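Local coordinates for carbohydrate deacetylase (Enterococcus faecalis, PDB 2I5I), which probably removes acetyl groups from acetylated carbohydrates, with magnesium as likely cofactor, in the breakdown of oligosaccharides, at residues 43-46 / 47-51; 75-78 / 79-82; 116-120 / 121-125; 145-148 / 149-152; 169-173 / 174-178. All coordinates share one frame; numbering follows the deposited sequence.

Along the chain the five contacts follow in series, each a local arrangement within one continuous segment. Contact 1 opens helix 45-55, between parallel strands 35-38 and 60-65; contact 2 lies in the long loop after strand 60-65; contact 3 ends helix 103-117; contact 4 closes helix 138-151; contact 5 precedes strand 179-181. Contacts 1 and 3, centres about 11 Å apart, touch through Phe45 and Phe117. Contact 3 also meets contact 2, where Ile75 packs on Ser116, and contact 4, where Arg123 NH2 probably bonds Tyr151 O. Contacts 4 and 5, centres about 11 Å apart, share the Arg149-Asp173 salt bridge. Contacts 2, 3 and 4 all meet the third subunit, so three of the five face a subunit interface.

Contact 1 of 5, residues 43-46 / 47-51; sequences PYFL and EAMES
With CG of Phe45 anti to its backbone N (chi1 168°) and the Met49 chain folded back at both chi2 and chi3, the phenyl ring and the selenomethionine one helical turn later cross at a slant. Met49 CG sits over one ring face, displaced toward the rim, 3.8 Å from the centroid of the Phe45 ring; its direction is 25° off the ring normal, which fits a CH-pi contact. The selenium stands obliquely, Met49 SE lying 4.6 Å from the same Phe45 centroid, a Met-aromatic contact. This is the first turn of helix 45-55, the helix of the beta-alpha-beta unit between strands 35-38 and 60-65. Its backbone bonds start with Ala48 N to Tyr44 O at 3.0 Å and continue from Met49 N to Phe45 O and from Glu50 N to Leu46 O. A water extends the turn backward, donating to Pro43 O at 2.7 Å and accepting from Glu47 N. On another side of the helix, Glu47 OE1 lies in the plane of the Tyr44 ring at its edge, 3.7 Å from Tyr44 CD1. That same carboxylate oxygen forms a salt bridge with Arg30 of the second subunit, whose side chain also packs on Tyr44.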
loop_
_atom_site.group_PDB
_atom_site.type_symbol
_atom_site.label_atom_id
_atom_site.label_comp_id
_atom_site.label_asym_id
_atom_site.label_seq_id
_atom_site.Cartn_x
_atom_site.Cartn_y
_atom_site.Cartn_z
ATOM N N PRO A 43 13.252 -9.527 19.110
ATOM C CA PRO A 43 12.018 -8.736 19.327
ATOM C C PRO A 43 11.621 -7.921 18.098
ATOM O O PRO A 43 10.462 -7.544 17.933
ATOM C CB PRO A 43 12.396 -7.838 20.496
ATOM C CG PRO A 43 13.870 -7.838 20.568
ATOM C CD PRO A 43 14.369 -9.122 19.947
ATOM N N TYR A 44 12.560 -7.652 17.208
ATOM C CA TYR A 44 12.360 -6.929 15.961
ATOM C C TYR A 44 11.826 -7.804 14.838
ATOM O O TYR A 44 11.676 -7.330 13.709
ATOM C CB TYR A 44 13.704 -6.329 15.499
ATOM C CG TYR A 44 14.346 -5.504 16.577
ATOM C CD1 TYR A 44 13.806 -4.247 16.866
ATOM C CD2 TYR A 44 15.446 -5.938 17.297
ATOM C CE1 TYR A 44 14.362 -3.463 17.843
ATOM C CE2 TYR A 44 15.994 -5.137 18.281
ATOM C CZ TYR A 44 15.453 -3.903 18.547
ATOM O OH TYR A 44 15.980 -3.097 19.529
ATOM N N PHE A 45 11.542 -9.083 15.101
ATOM C CA PHE A 45 11.147 -9.955 13.989
ATOM C C PHE A 45 9.923 -9.514 13.204
ATOM O O PHE A 45 9.944 -9.459 11.981
ATOM C CB PHE A 45 10.873 -11.367 14.521
ATOM C CG PHE A 45 10.198 -12.299 13.536
ATOM C CD1 PHE A 45 10.885 -12.787 12.439
ATOM C CD2 PHE A 45 8.887 -12.664 13.735
ATOM C CE1 PHE A 45 10.252 -13.639 11.537
ATOM C CE2 PHE A 45 8.242 -13.526 12.863
ATOM C CZ PHE A 45 8.956 -14.011 11.779
ATOM N N LEU A 46 8.818 -9.243 13.908
ATOM C CA LEU A 46 7.574 -8.926 13.231
ATOM C C LEU A 46 7.698 -7.610 12.494
ATOM O O LEU A 46 7.221 -7.447 11.359
ATOM C CB LEU A 46 6.420 -8.976 14.243
ATOM C CG LEU A 46 5.899 -10.350 14.647
ATOM C CD1 LEU A 46 4.692 -10.223 15.581
ATOM C CD2 LEU A 46 5.476 -11.209 13.469
ATOM N N GLU A 47 8.381 -6.645 13.082
ATOM C CA GLU A 47 8.631 -5.390 12.348
ATOM C C GLU A 47 9.388 -5.631 11.062
ATOM O O GLU A 47 9.113 -5.097 9.980
ATOM C CB GLU A 47 9.408 -4.424 13.248
ATOM C CG GLU A 47 8.590 -3.958 14.441
ATOM C CD GLU A 47 9.433 -3.270 15.494
ATOM O OE1 GLU A 47 10.659 -3.192 15.309
ATOM O OE2 GLU A 47 8.844 -2.812 16.498
ATOM N N ALA A 48 10.411 -6.479 11.141
ATOM C CA ALA A 48 11.183 -6.830 9.960
ATOM C C ALA A 48 10.305 -7.449 8.890
ATOM O O ALA A 48 10.378 -7.174 7.685
ATOM C CB ALA A 48 12.315 -7.774 10.364
HETATM N N MSE A 49 9.400 -8.342 9.315
HETATM C CA MSE A 49 8.571 -9.021 8.331
HETATM C C MSE A 49 7.593 -8.043 7.695
HETATM O O MSE A 49 7.297 -8.111 6.504
HETATM C CB MSE A 49 7.881 -10.215 9.022
HETATM C CG MSE A 49 8.892 -11.259 9.484
HETATM SE SE MSE A 49 9.757 -12.124 8.156
HETATM C CE MSE A 49 8.366 -12.846 7.286
ATOM N N GLU A 50 7.113 -7.078 8.485
ATOM C CA GLU A 50 6.275 -6.011 7.923
ATOM C C GLU A 50 7.057 -5.168 6.920
ATOM O O GLU A 50 6.569 -4.858 5.819
ATOM C CB GLU A 50 5.752 -5.126 9.060
ATOM C CG GLU A 50 5.013 -3.864 8.674
ATOM C CD GLU A 50 3.861 -4.043 7.718
ATOM O OE1 GLU A 50 3.314 -5.158 7.579
ATOM O OE2 GLU A 50 3.485 -3.032 7.085
ATOM N N SER A 51 8.272 -4.775 7.241
ATOM C CA SER A 51 9.079 -3.977 6.308
ATOM C C SER A 51 9.290 -4.700 4.995
ATOM O O SER A 51 9.237 -4.219 3.859
ATOM C CB SER A 51 10.419 -3.633 6.962
ATOM O OG SER A 51 11.213 -2.806 6.144
HETATM O O HOH W 1 8.821 -6.579 16.038
#

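Contact 2 of 5, residues 75-78 / 79-82; sequences ILPR and EMVP
Leu76 overlaps the end of the Met80 chain, the two side chains crossing at about a right angle with Leu76 CD2 3.8 Å from Met80 CE. The other methyl of Leu76 reaches the same CE and also Val81, where CD1 of Leu76 is 4.0 Å from CG1 of Val81, so one leucine fork bridges two residues of the following segment. Met80 runs alongside the Pro77 ring, both pointing the same way, and its selenium comes 3.9 Å from Pro77 CD. In the loop between strand 60-65 and helix 94-97, the backbone from Pro77 to Met80 fits a type I beta turn. Its main bond runs from Met80 N to Pro77 O at 2.9 Å, with the donor 48° out of the carbonyl plane and therefore not on a lone pair. Two weak bonds from Val81 N, to Pro77 O and to Arg78 O, accompany it. Glu79 bends at chi2 (79°), which turns its carboxylate back over the preceding residues: OE1 of Glu79 stands 3.5 Å from Pro77 CB, and OE2 meets the aliphatic Arg78 CG. The charged ends do not touch, Arg78 NE being 4.8 Å from Glu79 OE2; Arg78 NH2 instead donates to Glu87 O. Leu76 also packs on Ala112 of helix 103-117, while Pro77 meets Gly252 of the third subunit.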
loop_
_atom_site.group_PDB
_atom_site.type_symbol
_atom_site.label_atom_id
_atom_site.label_comp_id
_atom_site.label_asym_id
_atom_site.label_seq_id
_atom_site.Cartn_x
_atom_site.Cartn_y
_atom_site.Cartn_z
ATOM N N ILE A 75 12.020 -18.996 22.885
ATOM C CA ILE A 75 10.579 -18.799 22.807
ATOM C C ILE A 75 9.844 -19.428 23.981
ATOM O O ILE A 75 8.951 -18.865 24.624
ATOM C CB ILE A 75 10.053 -19.389 21.487
ATOM C CG1 ILE A 75 10.668 -18.767 20.211
ATOM C CG2 ILE A 75 8.551 -19.303 21.414
ATOM C CD1 ILE A 75 10.368 -17.274 20.187
ATOM N N LEU A 76 10.199 -20.682 24.312
ATOM C CA LEU A 76 9.537 -21.401 25.385
ATOM C C LEU A 76 10.069 -20.978 26.751
ATOM O O LEU A 76 11.241 -20.626 26.877
ATOM C CB LEU A 76 9.721 -22.914 25.194
ATOM C CG LEU A 76 9.088 -23.501 23.927
ATOM C CD1 LEU A 76 9.458 -24.968 23.756
ATOM C CD2 LEU A 76 7.576 -23.322 23.962
ATOM N N PRO A 77 9.207 -20.993 27.753
ATOM C CA PRO A 77 9.664 -20.575 29.102
ATOM C C PRO A 77 10.787 -21.507 29.550
ATOM O O PRO A 77 10.879 -22.671 29.159
ATOM C CB PRO A 77 8.430 -20.701 29.973
ATOM C CG PRO A 77 7.266 -20.889 29.067
ATOM C CD PRO A 77 7.785 -21.364 27.748
ATOM N N ARG A 78 11.665 -20.939 30.348
ATOM C CA ARG A 78 12.874 -21.604 30.798
ATOM C C ARG A 78 12.564 -22.946 31.453
ATOM O O ARG A 78 13.300 -23.916 31.314
ATOM C CB ARG A 78 13.657 -20.734 31.786
ATOM C CG ARG A 78 12.887 -20.114 32.930
ATOM C CD ARG A 78 13.741 -19.159 33.756
ATOM N NE ARG A 78 15.012 -19.737 34.177
ATOM C CZ ARG A 78 16.047 -19.036 34.629
ATOM N NH1 ARG A 78 15.971 -17.714 34.728
ATOM N NH2 ARG A 78 17.169 -19.646 34.987
ATOM N N GLU A 79 11.471 -23.009 32.197
ATOM C CA GLU A 79 11.079 -24.229 32.894
ATOM C C GLU A 79 10.882 -25.385 31.928
ATOM O O GLU A 79 11.050 -26.564 32.251
ATOM C CB GLU A 79 9.789 -23.961 33.680
ATOM C CG GLU A 79 9.923 -22.999 34.840
ATOM C CD GLU A 79 9.951 -21.541 34.441
ATOM O OE1 GLU A 79 9.528 -21.231 33.307
ATOM O OE2 GLU A 79 10.402 -20.709 35.263
HETATM N N MSE A 80 10.510 -25.058 30.691
HETATM C CA MSE A 80 10.256 -26.100 29.709
HETATM C C MSE A 80 11.525 -26.474 28.957
HETATM O O MSE A 80 11.563 -27.596 28.441
HETATM C CB MSE A 80 9.162 -25.702 28.705
HETATM C CG MSE A 80 7.791 -25.396 29.266
HETATM SE SE MSE A 80 6.500 -25.007 28.037
HETATM C CE MSE A 80 7.008 -26.015 26.647
ATOM N N VAL A 81 12.514 -25.591 28.868
ATOM C CA VAL A 81 13.750 -25.843 28.123
ATOM C C VAL A 81 15.008 -25.538 28.909
ATOM O O VAL A 81 15.940 -24.856 28.501
ATOM C CB VAL A 81 13.738 -25.026 26.809
ATOM C CG1 VAL A 81 12.777 -25.663 25.813
ATOM C CG2 VAL A 81 13.347 -23.580 27.087
ATOM N N PRO A 82 15.098 -26.111 30.110
ATOM C CA PRO A 82 16.087 -25.648 31.075
ATOM C C PRO A 82 17.517 -25.916 30.633
ATOM O O PRO A 82 18.443 -25.246 31.081
ATOM C CB PRO A 82 15.753 -26.474 32.324
ATOM C CG PRO A 82 14.999 -27.668 31.857
ATOM C CD PRO A 82 14.297 -27.252 30.599
#

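Contact 3 of 5, residues 116-120 / 121-125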
loop_
_atom_site.group_PDB
_atom_site.type_symbol
_atom_site.label_atom_id
_atom_site.label_comp_id
_atom_site.label_asym_id
_atom_site.label_seq_id
_atom_site.Cartn_x
_atom_site.Cartn_y
_atom_site.Cartn_z
ATOM N N SER A 116 6.446 -19.537 15.792
ATOM C CA SER A 116 6.605 -18.118 16.052
ATOM C C SER A 116 6.818 -17.364 14.733
ATOM O O SER A 116 6.198 -16.321 14.574
ATOM C CB SER A 116 7.741 -17.840 17.018
ATOM O OG SER A 116 7.459 -18.417 18.280
ATOM N N PHE A 117 7.655 -17.879 13.845
ATOM C CA PHE A 117 7.793 -17.279 12.525
ATOM C C PHE A 117 6.417 -17.089 11.894
ATOM O O PHE A 117 6.141 -16.034 11.305
ATOM C CB PHE A 117 8.655 -18.145 11.609
ATOM C CG PHE A 117 8.964 -17.615 10.224
ATOM C CD1 PHE A 117 8.111 -17.634 9.149
ATOM C CD2 PHE A 117 10.215 -17.038 10.015
ATOM C CE1 PHE A 117 8.402 -17.094 7.910
ATOM C CE2 PHE A 117 10.549 -16.500 8.787
ATOM C CZ PHE A 117 9.654 -16.520 7.738
HETATM N N MSE A 118 5.612 -18.152 11.945
HETATM C CA MSE A 118 4.364 -18.119 11.172
HETATM C C MSE A 118 3.344 -17.159 11.778
HETATM O O MSE A 118 2.307 -16.901 11.167
HETATM C CB MSE A 118 3.803 -19.544 10.956
HETATM C CG MSE A 118 4.677 -20.273 9.934
HETATM SE SE MSE A 118 4.221 -21.974 9.475
HETATM C CE MSE A 118 3.758 -22.617 11.038
ATOM N N LYS A 119 3.610 -16.580 12.937
ATOM C CA LYS A 119 2.792 -15.485 13.475
ATOM C C LYS A 119 2.894 -14.248 12.578
ATOM O O LYS A 119 2.045 -13.352 12.648
ATOM C CB LYS A 119 3.197 -15.169 14.914
ATOM C CG LYS A 119 2.793 -16.272 15.893
ATOM C CD LYS A 119 3.076 -15.927 17.346
ATOM C CE LYS A 119 3.287 -17.208 18.143
ATOM N NZ LYS A 119 3.627 -16.933 19.565
ATOM N N SER A 120 3.891 -14.220 11.703
ATOM C CA SER A 120 4.032 -13.187 10.684
ATOM C C SER A 120 2.980 -13.290 9.587
ATOM O O SER A 120 2.916 -12.468 8.662
ATOM C CB SER A 120 5.443 -13.325 10.111
ATOM O OG SER A 120 5.502 -14.370 9.156
ATOM N N GLY A 121 2.153 -14.332 9.641
ATOM C CA GLY A 121 1.212 -14.706 8.613
ATOM C C GLY A 121 1.791 -15.404 7.403
ATOM O O GLY A 121 1.079 -15.691 6.430
ATOM N N ARG A 122 3.058 -15.721 7.410
ATOM C CA ARG A 122 3.815 -16.274 6.314
ATOM C C ARG A 122 4.513 -17.578 6.745
ATOM O O ARG A 122 5.025 -17.674 7.847
ATOM C CB ARG A 122 4.917 -15.371 5.794
ATOM C CG ARG A 122 4.708 -14.499 4.578
ATOM C CD ARG A 122 5.893 -13.539 4.474
ATOM N NE ARG A 122 6.873 -13.926 3.462
ATOM C CZ ARG A 122 7.735 -13.118 2.861
ATOM N NH1 ARG A 122 7.775 -11.820 3.154
ATOM N NH2 ARG A 122 8.581 -13.592 1.944
ATOM N N ARG A 123 4.508 -18.517 5.802
ATOM C CA ARG A 123 5.263 -19.750 6.007
ATOM C C ARG A 123 6.718 -19.504 5.675
ATOM O O ARG A 123 6.973 -18.905 4.621
ATOM C CB ARG A 123 4.677 -20.821 5.081
ATOM C CG ARG A 123 5.123 -22.242 5.389
ATOM C CD ARG A 123 4.195 -23.224 4.658
ATOM N NE ARG A 123 4.460 -24.550 5.219
ATOM C CZ ARG A 123 3.757 -25.102 6.195
ATOM N NH1 ARG A 123 2.718 -24.551 6.801
ATOM N NH2 ARG A 123 4.136 -26.317 6.581
ATOM N N PRO A 124 7.700 -19.951 6.440
ATOM C CA PRO A 124 9.073 -19.805 5.944
ATOM C C PRO A 124 9.228 -20.622 4.668
ATOM O O PRO A 124 8.511 -21.610 4.478
ATOM C CB PRO A 124 9.907 -20.393 7.069
ATOM C CG PRO A 124 8.989 -21.202 7.909
ATOM C CD PRO A 124 7.609 -20.645 7.729
ATOM N N ASP A 125 10.125 -20.272 3.751
ATOM C CA ASP A 125 10.299 -21.132 2.575
ATOM C C ASP A 125 11.409 -22.153 2.814
ATOM O O ASP A 125 11.658 -23.053 1.988
ATOM C CB ASP A 125 10.540 -20.252 1.349
ATOM C CG ASP A 125 11.899 -19.606 1.248
ATOM O OD1 ASP A 125 12.606 -19.611 2.273
ATOM O OD2 ASP A 125 12.250 -19.103 0.149
#
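Pro124 lies over one face of the Phe117 ring, its CB 3.9 Å from the ring centroid and only 17° off the ring normal, a CH-pi contact displaced toward the rim. At the ring edge, near its plane, sits Arg122 O, 3.3 Å from Phe117 CD1. The aromatic and proline side chains slide past each other in opposite directions. Met118 crosses Pro124 at about a right angle, its CG 3.7 Å from Pro124 CD. Arg122 O also receives a CA-H...O contact from Met118. The contact lies where the chain leaves helix 103-117 and doubles back on its way to strand 127-129. Gly121, with positive phi (77°), makes the turn, and its N bonds Met118 O at 3.0 Å. Ser120 OG sits between the backbone N and the carbonyl carbon (chi1 80°), where it donates to Phe117 O at 2.8 Å and accepts from Arg122 N at 3.3 Å. Phe117 O also accepts from Ser120 N, so two donors of one residue converge on it. Toward helix 45-55 the Phe117 ring meets that of Phe45, and Arg123 NH1 forms a salt bridge with Glu259 of the third subunit.

Contact 4 of 5, residues 145-148 / 149-152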
loop_
_atom_site.group_PDB
_atom_site.type_symbol
_atom_site.label_atom_id
_atom_site.label_comp_id
_atom_site.label_asym_id
_atom_site.label_seq_id
_atom_site.Cartn_x
_atom_site.Cartn_y
_atom_site.Cartn_z
ATOM N N LEU A 145 16.441 -31.960 10.708
ATOM C CA LEU A 145 15.825 -32.728 9.630
ATOM C C LEU A 145 14.446 -33.213 10.016
ATOM O O LEU A 145 13.501 -33.240 9.215
ATOM C CB LEU A 145 16.700 -33.927 9.227
ATOM C CG LEU A 145 17.987 -33.502 8.490
ATOM C CD1 LEU A 145 19.075 -34.542 8.707
ATOM C CD2 LEU A 145 17.707 -33.245 7.026
ATOM N N ALA A 146 14.285 -33.581 11.296
ATOM C CA ALA A 146 12.976 -34.006 11.771
ATOM C C ALA A 146 11.961 -32.868 11.629
ATOM O O ALA A 146 10.826 -33.111 11.223
ATOM C CB ALA A 146 13.039 -34.504 13.205
ATOM N N LEU A 147 12.351 -31.629 11.943
ATOM C CA LEU A 147 11.386 -30.516 11.794
ATOM C C LEU A 147 11.184 -30.143 10.330
ATOM O O LEU A 147 10.110 -29.689 9.898
ATOM C CB LEU A 147 11.872 -29.362 12.671
ATOM C CG LEU A 147 11.702 -29.586 14.186
ATOM C CD1 LEU A 147 12.675 -28.751 14.998
ATOM C CD2 LEU A 147 10.263 -29.321 14.565
ATOM N N ALA A 148 12.186 -30.344 9.497
ATOM C CA ALA A 148 12.094 -30.139 8.057
ATOM C C ALA A 148 11.013 -31.062 7.484
ATOM O O ALA A 148 10.200 -30.654 6.653
ATOM C CB ALA A 148 13.407 -30.378 7.340
ATOM N N ARG A 149 11.043 -32.319 7.971
ATOM C CA ARG A 149 10.053 -33.285 7.462
ATOM C C ARG A 149 8.667 -32.928 7.979
ATOM O O ARG A 149 7.701 -33.002 7.225
ATOM C CB ARG A 149 10.447 -34.728 7.812
ATOM C CG ARG A 149 11.857 -35.079 7.402
ATOM C CD ARG A 149 12.341 -36.448 7.855
ATOM N NE ARG A 149 13.533 -36.773 7.077
ATOM C CZ ARG A 149 14.752 -37.072 7.454
ATOM N NH1 ARG A 149 15.098 -37.137 8.733
ATOM N NH2 ARG A 149 15.663 -37.317 6.520
ATOM N N LYS A 150 8.572 -32.515 9.232
ATOM C CA LYS A 150 7.330 -32.194 9.913
ATOM C C LYS A 150 6.648 -30.996 9.251
ATOM O O LYS A 150 5.421 -31.007 9.118
ATOM C CB LYS A 150 7.554 -31.905 11.391
ATOM C CG LYS A 150 6.305 -31.458 12.126
ATOM C CD LYS A 150 6.665 -30.829 13.466
ATOM C CE LYS A 150 5.433 -30.566 14.311
ATOM N NZ LYS A 150 5.736 -30.624 15.773
ATOM N N TYR A 151 7.471 -30.021 8.857
ATOM C CA TYR A 151 6.857 -28.852 8.224
ATOM C C TYR A 151 7.054 -28.871 6.722
ATOM O O TYR A 151 6.546 -27.997 6.020
ATOM C CB TYR A 151 7.408 -27.553 8.848
ATOM C CG TYR A 151 6.907 -27.367 10.257
ATOM C CD1 TYR A 151 5.670 -26.768 10.486
ATOM C CD2 TYR A 151 7.629 -27.769 11.362
ATOM C CE1 TYR A 151 5.192 -26.591 11.771
ATOM C CE2 TYR A 151 7.168 -27.601 12.642
ATOM C CZ TYR A 151 5.942 -27.003 12.849
ATOM O OH TYR A 151 5.498 -26.843 14.141
ATOM N N GLN A 152 7.767 -29.880 6.208
ATOM C CA GLN A 152 7.886 -30.011 4.761
ATOM C C GLN A 152 8.572 -28.796 4.148
ATOM O O GLN A 152 8.045 -28.162 3.244
ATOM C CB GLN A 152 6.524 -30.215 4.095
ATOM C CG GLN A 152 5.966 -31.615 4.246
ATOM C CD GLN A 152 6.876 -32.697 3.691
ATOM O OE1 GLN A 152 6.996 -32.876 2.478
ATOM N NE2 GLN A 152 7.537 -33.398 4.605
#
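Arg149 stretches back along the helix and lays one face of its guanidinium against Leu145, whose CB is 3.6 Å from Arg149 NH1. The chain is extended from CG to NE, and its CG passes close to the backbone, 3.1 Å from Leu145 O. On another side of the helix three side chains are aligned. Leu147 lies beside both Lys150 and Tyr151 and points the same way as each, its CD2 4.0 Å from Tyr151 CE2 and about as near to Lys150 CD. The tyrosine ring turns its edge to the backbone, with Leu147 O in the ring plane and 3.5 Å from Tyr151 CD2. This is the last turn of helix 138-151. Regular bonds run from Arg149 N to Leu145 O, from Lys150 N to Ala146 O and from Tyr151 N to Leu147 O, and the helix then ends in a Schellman motif. Gln152, with phi at 62°, is its C-prime residue: Leu153 N bonds to Ala148 O, alongside a weak bond from Gln152 N to Arg149 O. The Gln152 side chain curls back as well, NE2 donating to Arg149 O at 2.7 Å, in the carbonyl plane on a lone pair, with Arg149 O close to the amide plane of Gln152. Arg149 NE forms a salt bridge with Asp173. Asp111 takes both Lys150 NZ and Tyr151 OH, and Lys150 NZ also pairs with Glu207 of the third subunit. Pairing with carboxylates probably keeps both the arginine and the lysine charged and fixes their ends.

Contact 5 of 5, residues 169-173 / 174-178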
loop_
_atom_site.group_PDB
_atom_site.type_symbol
_atom_site.label_atom_id
_atom_site.label_comp_id
_atom_site.label_asym_id
_atom_site.label_seq_id
_atom_site.Cartn_x
_atom_site.Cartn_y
_atom_site.Cartn_z
ATOM N N GLU A 169 24.244 -37.419 3.626
ATOM C CA GLU A 169 23.559 -38.705 3.372
ATOM C C GLU A 169 22.320 -38.847 4.252
ATOM O O GLU A 169 21.479 -39.727 4.042
ATOM C CB GLU A 169 24.486 -39.892 3.511
ATOM C CG GLU A 169 25.483 -39.997 4.641
ATOM C CD GLU A 169 26.620 -40.916 4.255
ATOM O OE1 GLU A 169 27.164 -40.751 3.143
ATOM O OE2 GLU A 169 26.975 -41.804 5.062
ATOM N N LEU A 170 22.181 -38.030 5.286
ATOM C CA LEU A 170 21.063 -38.077 6.186
ATOM C C LEU A 170 19.850 -37.290 5.713
ATOM O O LEU A 170 18.784 -37.448 6.307
ATOM C CB LEU A 170 21.417 -37.494 7.565
ATOM C CG LEU A 170 22.814 -37.894 8.070
ATOM C CD1 LEU A 170 23.113 -37.218 9.393
ATOM C CD2 LEU A 170 22.908 -39.413 8.146
ATOM N N TYR A 171 20.051 -36.456 4.695
ATOM C CA TYR A 171 18.949 -35.580 4.289
ATOM C C TYR A 171 17.812 -36.337 3.618
ATOM O O TYR A 171 16.647 -36.153 3.968
ATOM C CB TYR A 171 19.467 -34.486 3.335
ATOM C CG TYR A 171 20.090 -33.293 4.048
ATOM C CD1 TYR A 171 21.239 -33.441 4.805
ATOM C CD2 TYR A 171 19.501 -32.035 3.951
ATOM C CE1 TYR A 171 21.809 -32.364 5.459
ATOM C CE2 TYR A 171 20.059 -30.941 4.599
ATOM C CZ TYR A 171 21.203 -31.119 5.342
ATOM O OH TYR A 171 21.790 -30.070 5.999
ATOM N N GLN A 172 18.150 -37.164 2.631
ATOM C CA GLN A 172 17.175 -38.043 1.976
ATOM C C GLN A 172 16.027 -37.285 1.330
ATOM O O GLN A 172 16.261 -36.696 0.266
ATOM C CB GLN A 172 16.709 -39.073 3.020
ATOM C CG GLN A 172 17.832 -40.074 3.261
ATOM C CD GLN A 172 17.752 -40.883 4.530
ATOM O OE1 GLN A 172 16.724 -41.069 5.169
ATOM N NE2 GLN A 172 18.921 -41.405 4.911
ATOM N N ASP A 173 14.848 -37.314 1.919
ATOM C CA ASP A 173 13.666 -36.639 1.425
ATOM C C ASP A 173 13.723 -35.120 1.632
ATOM O O ASP A 173 13.002 -34.391 0.938
ATOM C CB ASP A 173 12.412 -37.176 2.109
ATOM C CG ASP A 173 12.449 -37.147 3.623
ATOM O OD1 ASP A 173 13.529 -37.108 4.235
ATOM O OD2 ASP A 173 11.359 -37.176 4.238
ATOM N N VAL A 174 14.532 -34.680 2.577
ATOM C CA VAL A 174 14.693 -33.247 2.848
ATOM C C VAL A 174 15.636 -32.582 1.847
ATOM O O VAL A 174 16.845 -32.791 1.776
ATOM C CB VAL A 174 15.204 -32.986 4.267
ATOM C CG1 VAL A 174 15.367 -31.485 4.501
ATOM C CG2 VAL A 174 14.277 -33.560 5.327
ATOM N N ARG A 175 15.073 -31.710 1.012
ATOM C CA ARG A 175 15.825 -31.054 -0.044
ATOM C C ARG A 175 16.822 -30.021 0.456
ATOM O O ARG A 175 16.572 -29.385 1.488
ATOM C CB ARG A 175 14.792 -30.408 -0.986
ATOM C CG ARG A 175 14.011 -31.469 -1.754
ATOM C CD ARG A 175 13.182 -30.931 -2.895
ATOM N NE ARG A 175 13.953 -30.690 -4.112
ATOM C CZ ARG A 175 13.497 -30.026 -5.162
ATOM N NH1 ARG A 175 12.271 -29.532 -5.152
ATOM N NH2 ARG A 175 14.306 -29.881 -6.198
ATOM N N THR A 176 17.934 -29.854 -0.262
ATOM C CA THR A 176 19.010 -28.993 0.218
ATOM C C THR A 176 19.905 -28.622 -0.944
ATOM O O THR A 176 19.996 -29.371 -1.933
ATOM C CB THR A 176 19.814 -29.695 1.329
ATOM O OG1 THR A 176 20.811 -28.847 1.897
ATOM C CG2 THR A 176 20.571 -30.892 0.728
ATOM N N PRO A 177 20.557 -27.466 -0.897
ATOM C CA PRO A 177 21.565 -27.170 -1.921
ATOM C C PRO A 177 22.660 -28.232 -1.945
ATOM O O PRO A 177 23.030 -28.833 -0.930
ATOM C CB PRO A 177 22.138 -25.831 -1.475
ATOM C CG PRO A 177 21.087 -25.218 -0.606
ATOM C CD PRO A 177 20.366 -26.358 0.056
ATOM N N ASP A 178 23.174 -28.456 -3.156
ATOM C CA ASP A 178 24.253 -29.437 -3.319
ATOM C C ASP A 178 25.532 -28.986 -2.645
ATOM O O ASP A 178 26.336 -29.807 -2.214
ATOM C CB ASP A 178 24.463 -29.680 -4.823
ATOM C CG ASP A 178 23.165 -30.209 -5.423
ATOM O OD1 ASP A 178 22.529 -31.060 -4.758
ATOM O OD2 ASP A 178 22.776 -29.778 -6.522
HETATM O O HOH W 2 18.215 -34.113 -0.129
#
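A type II' beta turn from Tyr171 to Val174 reverses the chain in the loop between helix 138-151 and strand 179-181. Its closing bond runs from Val174 N to Tyr171 O at 2.9 Å; the donor stands 49° out of the carbonyl plane. Gln172 takes the second position with positive phi (59°), as this turn type requires. Its side chain reaches back, NE2 donating to Glu169 O at 3.2 Å in the carbonyl plane. Across the turn, the Tyr171 ring and Thr176, which follows it, cross at about a right angle. Thr176 CB and OG1 both come 3.5 Å from Tyr171 CE2, the hydroxyl standing obliquely to the ring. At the edge of the ring, in its plane, lies Val174 O, 3.5 Å from Tyr171 CD2. That carbonyl also accepts from a water at 2.7 Å, which donates a longer bond to Gln172 O and so bridges the turn. Asp173 has CG between its backbone N and carbonyl carbon (chi1 54°), setting OD1 3.1 Å from Val174 N and 3.8 Å from Val174 CG2. Asp173 is the partner of Arg149 on helix 138-151, while Val174 packs on that helix through Leu145 and Ala148. Tyr171 OH is met by Arg156 O and Ala158 N, and Thr176 OG1 bonds to Leu155 O. The polar ends of tyrosine and threonine are thus satisfied by backbone groups of 155-158, and the aspartate, by pairing with an arginine, probably remains ionised.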